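Local structure of family 88 glycosyl hydrolase (Bacteroides thetaiotaomicron, 5NOA) at residues I36-N41 with V361-L365; M66-F70 with D126-L130; V112-D116 with Y155-A159; T170-N174 with K241-E245; Q300-N305 with E370-Y374. The protein is probably a glycoside hydrolase that removes unsaturated uronic acid residues during the breakdown of complex plant glycans such as gum arabic by a gut bacterium. The contacts are given in a common frame with arbitrary orientation. Numbering follows the deposited sequence.

Overall arrangement
All five contacts lie in an (alpha/alpha)6 barrel, a ring of inner helices inside a ring of outer ones. Contact 1 is buried and almost wholly apolar, joining outer helix 29-47 to inner helix 358-377. Contacts 2, 4 and 5 join neighbouring inner helices and are only partly buried; contact 2 is mostly apolar, whereas 4 and 5 add direct asparagine hydrogen bonds, to a carbonyl in 4 and to E370 in 5, besides waters. Salt bridges join 2 to 4 (D126-K171) and 2 to 5 (E67-R373). Contacts 1 and 5 share helix 358-377. Contact 3, buried and aromatic with one bridging water, joins two loops on the opposite side of the chain's centre from contacts 1 and 5.

Contact 1: I36-N41 with V361-L365; sequences IIHKVN and VGAFL
Both segments are helical, with V40 N bonded to I36 O and L365 N to V361 O, each at 2.9 Å. They run nearly antiparallel, at 168°, with axes 10.6 Å apart at closest approach; CA of I37 faces CA of L365 at 6.5 Å, and CA of V40 faces CA of V361 at 7.6 Å. Apolar packing fills the gap. V40 (t) is central: its CG1 lies 4.1 Å from V361 CG1 and 4.0 Å from L365 CD2, and its CG2 4.0 Å from F364 CE1. This joins helix 29-47 of the outer ring to helix 358-377, the last inner helix of the (alpha/alpha)6 barrel, so the first and last helices of the chain pack together here. I36 CG2 meets the edge of the F364 ring, 3.9 Å from CE1, with F364 in chi1 t. L365 (m, t) reaches I37, CD2 to CG2 at 4.1 Å. N41 OD1 only touches L365 CD1 at 3.5 Å; the amide is hydrogen-bonded to Y61 and N65 of helix 56-72.

Contact 2: M66-F70 with D126-L130; sequences MEAYF and DLYNL
Two inner helices of the (alpha/alpha)6 barrel, 56-72 and 120-130, lie side by side here. Both segments are helical and run in roughly the same direction, 29° apart, with axes 12.2 Å apart at closest approach; the nearest CA pair is M66 and D126, at 7.7 Å. This wide spacing is bridged by long side chains. M66, with all three chi angles m, curls between the helices so that its CE lies 3.9 Å from L127 CD2 and 4.1 Å from L130 CD1. L130 (m, t) points across from the last turn of its helix, where CD1 also packs 3.9 Å from Y69 CE2 and, more loosely, 4.5 Å from F70 CE1. D126 (chi1 m) points toward helix 56-72 without a polar partner in M66-F70: OD2 rests 3.8 Å from M66 CB, while OD1 forms a salt bridge with K171 of helix 160-176. F70 (chi1 m) closes the side of the contact, turning its ring edge to the carboxylate, with CZ 3.8 Å from D126 CG.

Contact 3: V112-D116 with Y155-A159; sequences VLFGD and YWWWA
Neither segment forms a regular helix or strand, except that G115 and D116 begin a 3-10 turn. The two loops run side by side, with CA 113 to 116 and CA 155 to 158 directed 24° apart; CA of F114 faces CA of Y155 at 7.3 Å and CA of G115 faces CA of W156 at 7.4 Å. F114 is extended (-82/124), linking L113 to the 3-10 residues. The backbones are too far apart to bond directly, so a water joins them: it donates to L113 O and to Y155 O, both at 2.8 Å, and accepts a weak bond from G115 N at 2.9 Å. These loops lead into helices 120-130 and 160-176, adjacent inner helices of the (alpha/alpha)6 barrel, at the end of the barrel where relatives of this family place their substrate pocket. Packing is largely aromatic. F114 (chi1 t) lays CE1 over one face of the W158 indole, 3.4 Å from CH2; the six-membered rings meet obliquely, centroids 4.9 Å apart and planes at 41°. The same CE1 lies 3.7 Å from W157 CZ2. The edge of the W158 ring (chi1 p) is turned to G115 and D116, CH2 being 3.6 Å from G115 N and CZ2 3.4 Å from D116 OD1. There G115 leaves no side chain in the way. L113 CD1 packs 4.2 Å from Y155 CE1.

Contact 4: T170-N174 with K241-E245; sequences TKLYN and KDLPE
The one direct hydrogen bond runs from N174 ND2 to D242 O, 3.0 Å with an N-H...O angle of 164°, and N174 takes chi1 m to reach it. Two waters add bridges. One donates both to D242 O at 2.9 Å and to T170 O at 3.0 Å; the other joins T170 OG1 to D242 OD2, 2.8 Å from each. D242 is thus served at both its carbonyl and its carboxylate. K171 NZ, 4.1 Å from D242 OD2, is too distant for a salt bridge and pairs instead with D126. Segment 170-174 is helical (N174 N to T170 O, 3.0 Å), whereas the helix of the other segment ends at D242; L243 (-65/138) and P244 (-61/144) continue extended. This puts CA of L243 5.9 Å from CA of T170. T170 CB packs 4.1 Å from D242 CB, and T170 CG2 lies 4.1 Å from L243 CD1. P244 CG rests 3.5 Å from CE2 of Y173 (chi1 t). The contact ties helix 160-176 to the C-terminal end of helix 226-242, neighbouring inner helices of the (alpha/alpha)6 barrel, while L182 of outer helix 180-196 touches Y173, L243 and P244.

Contact 5: Q300-N305 with E370-Y374; sequences QWGVNN and ERVRY
This is a polar contact between two inner helices of the (alpha/alpha)6 barrel: the C-terminal end of helix 289-304 meets helix 358-377. The two run in similar directions, crossing at 32° with axes 9.6 Å apart at closest approach; CA of W301 faces CA of E370 at 6.2 Å, and CA of N304 faces CA of Y374 at 6.5 Å. N305, the first residue to leave the helix (-118/15), turns back so that its ND2 bonds to W301 O at 2.9 Å. E370 (t, p) lies at the centre. Its OE2 accepts a hydrogen bond from N304 ND2 at 2.8 Å, and its OE1 forms a salt bridge with R373 NH1 at 2.9 Å, one turn on; R373 also pairs with E67 of helix 56-72. E370 OE1 touches the edge of the W301 indole, 3.5 Å from CD1. N304 (chi1 m) makes a weak second bond, ND2 to E370 O at 3.4 Å. Q300 (t, p) packs against E370 and Y374, one turn apart, with CG 3.8 Å from E370 CG and CD 3.5 Å from Y374 CB. Q300 OE1 is bonded to Q314 of helix 310-328 and to a water, at 2.8 Å, that accepts from R371 NH1 at 2.9 Å; R371 is salt-bridged to E318 of helix 310-328. Another water accepts from N305 ND2 at 2.9 Å and donates to E370 OE2 at 2.6 Å.

Contact 1: I36-N41 with V361-L365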
# COMPACT_ATOMS: atom_id res chain seq x y z
N ILE A 36 11.56 -13.02 -11.50
CA ILE A 36 10.15 -13.06 -11.15
C ILE A 36 9.49 -11.69 -11.34
O ILE A 36 8.40 -11.59 -11.91
CB ILE A 36 9.97 -13.57 -9.70
CG1 ILE A 36 10.24 -15.07 -9.64
CG2 ILE A 36 8.60 -13.23 -9.16
CD1 ILE A 36 10.39 -15.65 -8.24
N ILE A 37 10.16 -10.64 -10.89
CA ILE A 37 9.63 -9.29 -11.07
C ILE A 37 9.34 -8.99 -12.55
O ILE A 37 8.27 -8.51 -12.88
CB ILE A 37 10.59 -8.24 -10.48
CG1 ILE A 37 10.55 -8.31 -8.96
CG2 ILE A 37 10.27 -6.82 -10.93
CD1 ILE A 37 11.73 -7.66 -8.26
N HIS A 38 10.29 -9.31 -13.43
CA HIS A 38 10.07 -9.06 -14.84
C HIS A 38 8.96 -9.95 -15.42
O HIS A 38 8.16 -9.50 -16.26
CB HIS A 38 11.37 -9.22 -15.62
CG HIS A 38 12.36 -8.16 -15.29
ND1 HIS A 38 12.01 -6.82 -15.29
CD2 HIS A 38 13.67 -8.22 -14.99
CE1 HIS A 38 13.08 -6.11 -14.97
NE2 HIS A 38 14.11 -6.93 -14.80
N LYS A 39 8.86 -11.19 -14.96
CA LYS A 39 7.81 -12.08 -15.44
C LYS A 39 6.42 -11.54 -15.04
O LYS A 39 5.50 -11.51 -15.84
CB LYS A 39 8.03 -13.48 -14.88
CG LYS A 39 7.09 -14.55 -15.41
CD LYS A 39 7.41 -15.92 -14.81
CE LYS A 39 7.36 -15.94 -13.27
NZ LYS A 39 6.82 -17.19 -12.64
N VAL A 40 6.30 -11.12 -13.80
CA VAL A 40 5.06 -10.61 -13.25
C VAL A 40 4.66 -9.29 -13.90
O VAL A 40 3.51 -9.09 -14.30
CB VAL A 40 5.19 -10.47 -11.72
CG1 VAL A 40 4.07 -9.68 -11.10
CG2 VAL A 40 5.27 -11.86 -11.10
N ASN A 41 5.59 -8.35 -13.93
CA ASN A 41 5.27 -7.03 -14.45
C ASN A 41 5.05 -7.09 -15.94
O ASN A 41 4.17 -6.42 -16.49
CB ASN A 41 6.32 -6.02 -14.03
CG ASN A 41 5.77 -4.62 -13.88
OD1 ASN A 41 4.57 -4.48 -13.67
ND2 ASN A 41 6.61 -3.61 -13.93
N VAL A 361 -1.08 -7.18 -7.87
CA VAL A 361 0.20 -7.18 -8.58
C VAL A 361 1.08 -6.09 -8.02
O VAL A 361 2.28 -6.31 -7.79
CB VAL A 361 -0.02 -7.02 -10.10
CG1 VAL A 361 1.28 -6.72 -10.84
CG2 VAL A 361 -0.75 -8.24 -10.67
N GLY A 362 0.51 -4.90 -7.79
CA GLY A 362 1.30 -3.84 -7.19
C GLY A 362 1.92 -4.25 -5.85
O GLY A 362 3.12 -4.03 -5.62
N ALA A 363 1.11 -4.84 -4.98
CA ALA A 363 1.61 -5.30 -3.69
C ALA A 363 2.71 -6.35 -3.82
O ALA A 363 3.72 -6.32 -3.11
CB ALA A 363 0.45 -5.84 -2.86
N PHE A 364 2.48 -7.30 -4.75
CA PHE A 364 3.47 -8.34 -4.99
C PHE A 364 4.80 -7.72 -5.44
O PHE A 364 5.88 -8.12 -4.99
CB PHE A 364 2.93 -9.34 -6.02
CG PHE A 364 3.82 -10.53 -6.21
CD1 PHE A 364 4.95 -10.44 -7.03
CD2 PHE A 364 3.53 -11.72 -5.58
CE1 PHE A 364 5.78 -11.54 -7.15
CE2 PHE A 364 4.33 -12.82 -5.73
CZ PHE A 364 5.46 -12.70 -6.51
N LEU A 365 4.73 -6.77 -6.37
CA LEU A 365 5.94 -6.10 -6.83
C LEU A 365 6.67 -5.40 -5.72
O LEU A 365 7.90 -5.47 -5.63
CB LEU A 365 5.62 -5.12 -7.95
CG LEU A 365 5.18 -5.76 -9.27
CD1 LEU A 365 4.68 -4.69 -10.22
CD2 LEU A 365 6.30 -6.53 -9.93

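Contact 2: M66-F70 with D126-L130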
# COMPACT_ATOMS: atom_id res chain seq x y z
N MET A 66 6.36 1.60 -10.37
CA MET A 66 7.40 2.54 -10.09
C MET A 66 8.48 1.92 -9.23
O MET A 66 9.68 2.14 -9.50
CB MET A 66 6.87 3.83 -9.48
CG MET A 66 6.08 4.68 -10.47
SD MET A 66 6.87 5.07 -12.06
CE MET A 66 8.30 6.00 -11.55
N GLU A 67 8.11 1.13 -8.23
CA GLU A 67 9.10 0.42 -7.44
C GLU A 67 9.99 -0.47 -8.32
O GLU A 67 11.21 -0.51 -8.15
CB GLU A 67 8.42 -0.41 -6.36
CG GLU A 67 9.32 -0.88 -5.25
CD GLU A 67 9.63 0.17 -4.22
OE1 GLU A 67 10.56 -0.07 -3.44
OE2 GLU A 67 8.95 1.22 -4.16
N ALA A 68 9.34 -1.23 -9.21
CA ALA A 68 10.10 -2.10 -10.12
C ALA A 68 11.04 -1.30 -11.03
O ALA A 68 12.15 -1.74 -11.30
CB ALA A 68 9.13 -2.94 -10.94
N TYR A 69 10.62 -0.11 -11.47
CA TYR A 69 11.47 0.75 -12.27
C TYR A 69 12.65 1.23 -11.45
O TYR A 69 13.79 1.23 -11.91
CB TYR A 69 10.69 1.94 -12.85
CG TYR A 69 11.60 2.82 -13.66
CD1 TYR A 69 12.16 2.34 -14.82
CD2 TYR A 69 11.99 4.06 -13.19
CE1 TYR A 69 13.03 3.11 -15.55
CE2 TYR A 69 12.89 4.85 -13.93
CZ TYR A 69 13.40 4.35 -15.09
OH TYR A 69 14.28 5.12 -15.81
N PHE A 70 12.40 1.68 -10.22
CA PHE A 70 13.50 2.12 -9.36
C PHE A 70 14.52 1.00 -9.13
O PHE A 70 15.73 1.25 -9.05
CB PHE A 70 13.00 2.59 -8.00
CG PHE A 70 12.10 3.77 -8.05
CD1 PHE A 70 12.10 4.67 -9.10
CD2 PHE A 70 11.21 3.97 -7.01
CE1 PHE A 70 11.25 5.75 -9.10
CE2 PHE A 70 10.37 5.06 -7.01
CZ PHE A 70 10.39 5.96 -8.06
N ASP A 126 6.60 10.88 -8.33
CA ASP A 126 7.78 10.07 -8.69
C ASP A 126 8.27 10.44 -10.09
O ASP A 126 9.45 10.55 -10.36
CB ASP A 126 7.45 8.56 -8.65
CG ASP A 126 7.34 7.99 -7.26
OD1 ASP A 126 7.78 8.63 -6.30
OD2 ASP A 126 6.79 6.86 -7.16
N LEU A 127 7.32 10.56 -11.00
CA LEU A 127 7.65 10.92 -12.39
C LEU A 127 8.25 12.33 -12.45
O LEU A 127 9.21 12.57 -13.19
CB LEU A 127 6.43 10.81 -13.29
CG LEU A 127 5.92 9.37 -13.46
CD1 LEU A 127 4.57 9.33 -14.16
CD2 LEU A 127 6.94 8.55 -14.23
N TYR A 128 7.69 13.27 -11.67
CA TYR A 128 8.27 14.60 -11.55
C TYR A 128 9.71 14.55 -11.06
O TYR A 128 10.59 15.21 -11.60
CB TYR A 128 7.41 15.45 -10.58
CG TYR A 128 7.99 16.80 -10.26
CD1 TYR A 128 8.93 16.94 -9.26
CD2 TYR A 128 7.62 17.91 -10.97
CE1 TYR A 128 9.51 18.15 -8.99
CE2 TYR A 128 8.18 19.15 -10.69
CZ TYR A 128 9.12 19.27 -9.69
OH TYR A 128 9.67 20.48 -9.44
N ASN A 129 9.98 13.75 -10.04
CA ASN A 129 11.33 13.71 -9.49
C ASN A 129 12.34 13.27 -10.53
O ASN A 129 13.44 13.78 -10.57
CB ASN A 129 11.39 12.84 -8.25
CG ASN A 129 10.84 13.54 -7.04
OD1 ASN A 129 10.90 14.77 -6.94
ND2 ASN A 129 10.23 12.78 -6.15
N LEU A 130 11.95 12.35 -11.40
CA LEU A 130 12.82 11.89 -12.50
C LEU A 130 13.00 12.95 -13.58
O LEU A 130 14.06 13.02 -14.18
CB LEU A 130 12.24 10.61 -13.10
CG LEU A 130 12.26 9.38 -12.18
CD1 LEU A 130 11.44 8.25 -12.80
CD2 LEU A 130 13.68 8.88 -11.94

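Contact 3: V112-D116 with Y155-A159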
# COMPACT_ATOMS: atom_id res chain seq x y z
N VAL A 112 -12.66 14.65 -5.37
CA VAL A 112 -11.30 15.13 -5.45
C VAL A 112 -10.55 15.00 -4.14
O VAL A 112 -9.33 14.80 -4.13
CB VAL A 112 -11.33 16.61 -5.94
CG1 VAL A 112 -9.94 17.26 -5.93
CG2 VAL A 112 -11.96 16.72 -7.30
N LEU A 113 -11.28 15.10 -3.04
CA LEU A 113 -10.70 15.03 -1.69
C LEU A 113 -10.71 13.63 -1.08
O LEU A 113 -10.29 13.46 0.07
CB LEU A 113 -11.38 16.03 -0.77
CG LEU A 113 -11.23 17.50 -1.19
CD1 LEU A 113 -12.09 18.37 -0.28
CD2 LEU A 113 -9.77 17.88 -1.21
N PHE A 114 -11.23 12.67 -1.83
CA PHE A 114 -11.23 11.28 -1.41
C PHE A 114 -9.88 10.68 -1.73
O PHE A 114 -9.45 10.70 -2.89
CB PHE A 114 -12.35 10.56 -2.16
CG PHE A 114 -12.52 9.10 -1.81
CD1 PHE A 114 -12.33 8.61 -0.50
CD2 PHE A 114 -12.91 8.21 -2.79
CE1 PHE A 114 -12.52 7.28 -0.22
CE2 PHE A 114 -13.08 6.88 -2.50
CZ PHE A 114 -12.87 6.42 -1.22
N GLY A 115 -9.20 10.12 -0.73
CA GLY A 115 -7.87 9.60 -0.91
C GLY A 115 -7.72 8.56 -1.98
O GLY A 115 -6.62 8.44 -2.56
N ASP A 116 -8.78 7.81 -2.29
CA ASP A 116 -8.69 6.89 -3.43
C ASP A 116 -8.42 7.59 -4.77
O ASP A 116 -7.95 6.94 -5.71
CB ASP A 116 -9.94 6.03 -3.52
CG ASP A 116 -9.97 4.86 -2.53
OD1 ASP A 116 -8.97 4.63 -1.85
OD2 ASP A 116 -11.01 4.16 -2.53
N TYR A 155 -10.28 13.37 7.01
CA TYR A 155 -10.12 12.90 5.63
C TYR A 155 -9.77 11.42 5.52
O TYR A 155 -10.08 10.83 4.50
CB TYR A 155 -9.08 13.75 4.88
CG TYR A 155 -9.59 15.15 4.60
CD1 TYR A 155 -10.53 15.34 3.59
CD2 TYR A 155 -9.21 16.25 5.36
CE1 TYR A 155 -11.07 16.58 3.36
CE2 TYR A 155 -9.74 17.51 5.08
CZ TYR A 155 -10.67 17.66 4.09
OH TYR A 155 -11.24 18.88 3.80
N TRP A 156 -9.06 10.88 6.51
CA TRP A 156 -8.57 9.49 6.45
C TRP A 156 -9.40 8.64 7.41
O TRP A 156 -9.02 8.34 8.55
CB TRP A 156 -7.08 9.39 6.74
CG TRP A 156 -6.23 10.17 5.78
CD1 TRP A 156 -6.63 10.72 4.59
CD2 TRP A 156 -4.85 10.56 5.96
NE1 TRP A 156 -5.59 11.43 4.04
CE2 TRP A 156 -4.49 11.33 4.84
CE3 TRP A 156 -3.88 10.32 6.96
CZ2 TRP A 156 -3.20 11.87 4.71
CZ3 TRP A 156 -2.66 10.84 6.82
CH2 TRP A 156 -2.32 11.61 5.71
N TRP A 157 -10.59 8.27 6.92
CA TRP A 157 -11.62 7.61 7.70
C TRP A 157 -11.72 6.10 7.46
O TRP A 157 -12.59 5.44 8.02
CB TRP A 157 -13.00 8.29 7.49
CG TRP A 157 -13.35 8.41 6.04
CD1 TRP A 157 -13.13 9.50 5.23
CD2 TRP A 157 -13.98 7.42 5.21
NE1 TRP A 157 -13.53 9.22 3.96
CE2 TRP A 157 -14.08 7.97 3.92
CE3 TRP A 157 -14.49 6.13 5.43
CZ2 TRP A 157 -14.63 7.28 2.86
CZ3 TRP A 157 -15.05 5.48 4.39
CH2 TRP A 157 -15.10 6.03 3.12
N TRP A 158 -10.82 5.57 6.65
CA TRP A 158 -10.74 4.14 6.41
C TRP A 158 -9.26 3.78 6.31
O TRP A 158 -8.44 4.60 5.90
CB TRP A 158 -11.55 3.74 5.15
CG TRP A 158 -10.91 4.07 3.82
CD1 TRP A 158 -10.50 3.16 2.90
CD2 TRP A 158 -10.59 5.36 3.26
NE1 TRP A 158 -9.96 3.78 1.82
CE2 TRP A 158 -10.00 5.13 2.00
CE3 TRP A 158 -10.78 6.70 3.66
CZ2 TRP A 158 -9.50 6.13 1.21
CZ3 TRP A 158 -10.31 7.71 2.84
CH2 TRP A 158 -9.66 7.41 1.64
N ALA A 159 -8.94 2.55 6.70
CA ALA A 159 -7.54 2.18 6.85
C ALA A 159 -6.72 2.31 5.58
O ALA A 159 -5.60 2.78 5.61
CB ALA A 159 -7.41 0.76 7.43
O HOH W 1 -9.54 11.46 1.82

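Contact 4: T170-N174 with K241-E245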
# COMPACT_ATOMS: atom_id res chain seq x y z
N THR A 170 4.51 13.03 2.20
CA THR A 170 5.97 13.02 2.28
C THR A 170 6.59 13.34 0.92
O THR A 170 7.61 14.06 0.86
CB THR A 170 6.48 11.70 2.85
OG1 THR A 170 5.88 10.61 2.18
CG2 THR A 170 6.18 11.55 4.33
N LYS A 171 6.06 12.81 -0.18
CA LYS A 171 6.63 13.09 -1.51
C LYS A 171 6.49 14.56 -1.83
O LYS A 171 7.42 15.19 -2.34
CB LYS A 171 5.99 12.20 -2.55
CG LYS A 171 6.41 10.75 -2.43
CD LYS A 171 5.61 9.87 -3.40
CE LYS A 171 5.86 8.41 -3.20
NZ LYS A 171 7.20 7.99 -3.67
N LEU A 172 5.33 15.15 -1.54
CA LEU A 172 5.16 16.56 -1.85
C LEU A 172 5.97 17.45 -0.93
O LEU A 172 6.42 18.50 -1.36
CB LEU A 172 3.68 16.96 -1.89
CG LEU A 172 2.89 16.37 -3.09
CD1 LEU A 172 1.43 16.77 -2.91
CD2 LEU A 172 3.40 16.88 -4.43
N TYR A 173 6.16 17.01 0.32
CA TYR A 173 7.10 17.75 1.17
C TYR A 173 8.48 17.81 0.55
O TYR A 173 9.12 18.85 0.50
CB TYR A 173 7.17 17.17 2.59
CG TYR A 173 8.23 17.88 3.37
CD1 TYR A 173 7.98 19.15 3.89
CD2 TYR A 173 9.52 17.37 3.48
CE1 TYR A 173 8.94 19.87 4.54
CE2 TYR A 173 10.51 18.08 4.09
CZ TYR A 173 10.22 19.33 4.64
OH TYR A 173 11.20 20.02 5.27
N ASN A 174 8.97 16.67 0.10
CA ASN A 174 10.36 16.65 -0.38
C ASN A 174 10.55 17.50 -1.62
O ASN A 174 11.65 18.00 -1.84
CB ASN A 174 10.85 15.20 -0.56
CG ASN A 174 11.20 14.52 0.77
OD1 ASN A 174 11.58 15.16 1.72
ND2 ASN A 174 11.08 13.20 0.80
N LYS A 241 10.43 6.00 4.81
CA LYS A 241 11.43 6.09 3.74
C LYS A 241 11.79 7.52 3.39
O LYS A 241 12.96 7.85 3.17
CB LYS A 241 10.92 5.34 2.50
CG LYS A 241 11.88 5.28 1.34
CD LYS A 241 11.25 4.45 0.21
CE LYS A 241 12.15 4.24 -0.97
NZ LYS A 241 11.36 3.57 -2.03
N ASP A 242 10.77 8.38 3.33
CA ASP A 242 10.97 9.73 2.80
C ASP A 242 10.90 10.85 3.81
O ASP A 242 11.32 11.96 3.49
CB ASP A 242 9.99 9.93 1.64
CG ASP A 242 10.43 9.14 0.38
OD1 ASP A 242 11.67 8.92 0.15
OD2 ASP A 242 9.55 8.72 -0.36
N LEU A 243 10.39 10.61 5.01
CA LEU A 243 10.27 11.65 6.01
C LEU A 243 11.66 12.15 6.43
O LEU A 243 12.56 11.33 6.67
CB LEU A 243 9.53 11.09 7.22
CG LEU A 243 9.08 12.08 8.28
CD1 LEU A 243 7.97 12.98 7.78
CD2 LEU A 243 8.64 11.39 9.54
N PRO A 244 11.86 13.46 6.61
CA PRO A 244 13.16 13.93 7.11
C PRO A 244 13.45 13.35 8.47
O PRO A 244 12.54 13.21 9.30
CB PRO A 244 13.01 15.44 7.20
CG PRO A 244 11.85 15.78 6.41
CD PRO A 244 10.98 14.59 6.29
N GLU A 245 14.73 13.04 8.71
CA GLU A 245 15.14 12.39 9.95
C GLU A 245 14.86 13.30 11.16
O GLU A 245 14.81 12.83 12.29
CB GLU A 245 16.63 11.94 9.85
CG GLU A 245 17.63 13.09 9.82
CD GLU A 245 19.09 12.69 9.58
OE1 GLU A 245 19.57 11.80 10.32
OE2 GLU A 245 19.75 13.29 8.69
O HOH W 2 9.07 13.80 3.45
O HOH W 3 7.03 8.51 0.78

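Contact 5: Q300-N305 with E370-Y374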
# COMPACT_ATOMS: atom_id res chain seq x y z
N GLN A 300 9.83 -6.53 5.54
CA GLN A 300 11.20 -6.57 5.01
C GLN A 300 11.78 -5.17 4.94
O GLN A 300 12.96 -4.96 5.22
CB GLN A 300 11.25 -7.23 3.66
CG GLN A 300 12.70 -7.42 3.14
CD GLN A 300 13.46 -8.48 3.95
OE1 GLN A 300 13.30 -9.66 3.70
NE2 GLN A 300 14.23 -8.06 4.94
N TRP A 301 10.95 -4.19 4.55
CA TRP A 301 11.43 -2.82 4.48
C TRP A 301 11.88 -2.37 5.85
O TRP A 301 12.95 -1.77 6.04
CB TRP A 301 10.37 -1.85 3.90
CG TRP A 301 10.93 -0.50 3.70
CD1 TRP A 301 11.54 -0.05 2.56
CD2 TRP A 301 11.04 0.56 4.66
NE1 TRP A 301 12.01 1.22 2.75
CE2 TRP A 301 11.76 1.61 4.04
CE3 TRP A 301 10.62 0.73 5.99
CZ2 TRP A 301 12.10 2.78 4.70
CZ3 TRP A 301 10.98 1.92 6.65
CH2 TRP A 301 11.69 2.92 5.98
N GLY A 302 11.07 -2.65 6.86
CA GLY A 302 11.44 -2.23 8.23
C GLY A 302 12.69 -2.87 8.76
O GLY A 302 13.47 -2.21 9.50
N VAL A 303 12.90 -4.14 8.41
CA VAL A 303 14.18 -4.83 8.75
C VAL A 303 15.33 -4.17 7.97
O VAL A 303 16.37 -3.85 8.57
CB VAL A 303 14.06 -6.32 8.42
CG1 VAL A 303 15.42 -7.03 8.42
CG2 VAL A 303 13.13 -6.99 9.42
N ASN A 304 15.15 -3.93 6.68
CA ASN A 304 16.21 -3.39 5.84
C ASN A 304 16.54 -1.94 6.17
O ASN A 304 17.61 -1.48 5.80
CB ASN A 304 15.81 -3.41 4.38
CG ASN A 304 15.85 -4.76 3.74
OD1 ASN A 304 16.42 -5.71 4.25
ND2 ASN A 304 15.27 -4.85 2.53
N ASN A 305 15.66 -1.23 6.86
CA ASN A 305 15.87 0.18 7.10
C ASN A 305 16.00 0.50 8.57
O ASN A 305 15.98 1.66 8.94
CB ASN A 305 14.84 1.02 6.37
CG ASN A 305 15.03 0.96 4.89
OD1 ASN A 305 15.71 1.82 4.32
ND2 ASN A 305 14.47 -0.06 4.25
N GLU A 370 11.57 -5.38 -2.51
CA GLU A 370 12.23 -5.26 -1.21
C GLU A 370 13.02 -6.53 -0.87
O GLU A 370 14.07 -6.43 -0.23
CB GLU A 370 11.24 -4.89 -0.12
CG GLU A 370 11.92 -4.32 1.11
CD GLU A 370 12.69 -3.02 0.86
OE1 GLU A 370 12.35 -2.23 -0.07
OE2 GLU A 370 13.65 -2.79 1.58
N ARG A 371 12.54 -7.67 -1.33
CA ARG A 371 13.31 -8.90 -1.16
C ARG A 371 14.63 -8.86 -1.89
O ARG A 371 15.64 -9.31 -1.36
CB ARG A 371 12.51 -10.11 -1.62
CG ARG A 371 13.29 -11.38 -1.38
CD ARG A 371 12.45 -12.59 -1.36
NE ARG A 371 13.20 -13.77 -0.94
CZ ARG A 371 13.48 -14.10 0.32
NH1 ARG A 371 13.09 -13.39 1.34
NH2 ARG A 371 14.17 -15.20 0.54
N VAL A 372 14.64 -8.35 -3.13
CA VAL A 372 15.90 -8.21 -3.85
C VAL A 372 16.89 -7.38 -3.05
O VAL A 372 18.07 -7.74 -2.93
CB VAL A 372 15.67 -7.61 -5.25
CG1 VAL A 372 17.00 -7.24 -5.92
CG2 VAL A 372 14.91 -8.56 -6.11
N ARG A 373 16.41 -6.27 -2.49
CA ARG A 373 17.27 -5.42 -1.67
C ARG A 373 17.86 -6.16 -0.47
O ARG A 373 19.06 -6.05 -0.16
CB ARG A 373 16.56 -4.13 -1.27
CG ARG A 373 16.13 -3.30 -2.49
CD ARG A 373 15.47 -2.01 -2.09
NE ARG A 373 14.92 -1.28 -3.25
CZ ARG A 373 13.64 -1.22 -3.59
NH1 ARG A 373 12.64 -1.83 -2.90
NH2 ARG A 373 13.32 -0.49 -4.67
N TYR A 374 17.04 -6.95 0.21
CA TYR A 374 17.53 -7.80 1.31
C TYR A 374 18.57 -8.82 0.82
O TYR A 374 19.67 -8.94 1.40
CB TYR A 374 16.35 -8.52 1.96
CG TYR A 374 16.78 -9.65 2.84
CD1 TYR A 374 17.49 -9.41 4.00
CD2 TYR A 374 16.50 -10.95 2.50
CE1 TYR A 374 17.92 -10.44 4.80
CE2 TYR A 374 16.91 -11.99 3.31
CZ TYR A 374 17.62 -11.73 4.45
OH TYR A 374 18.05 -12.80 5.23
O HOH W 4 11.95 -10.71 1.53
O HOH W 5 15.02 -0.55 1.44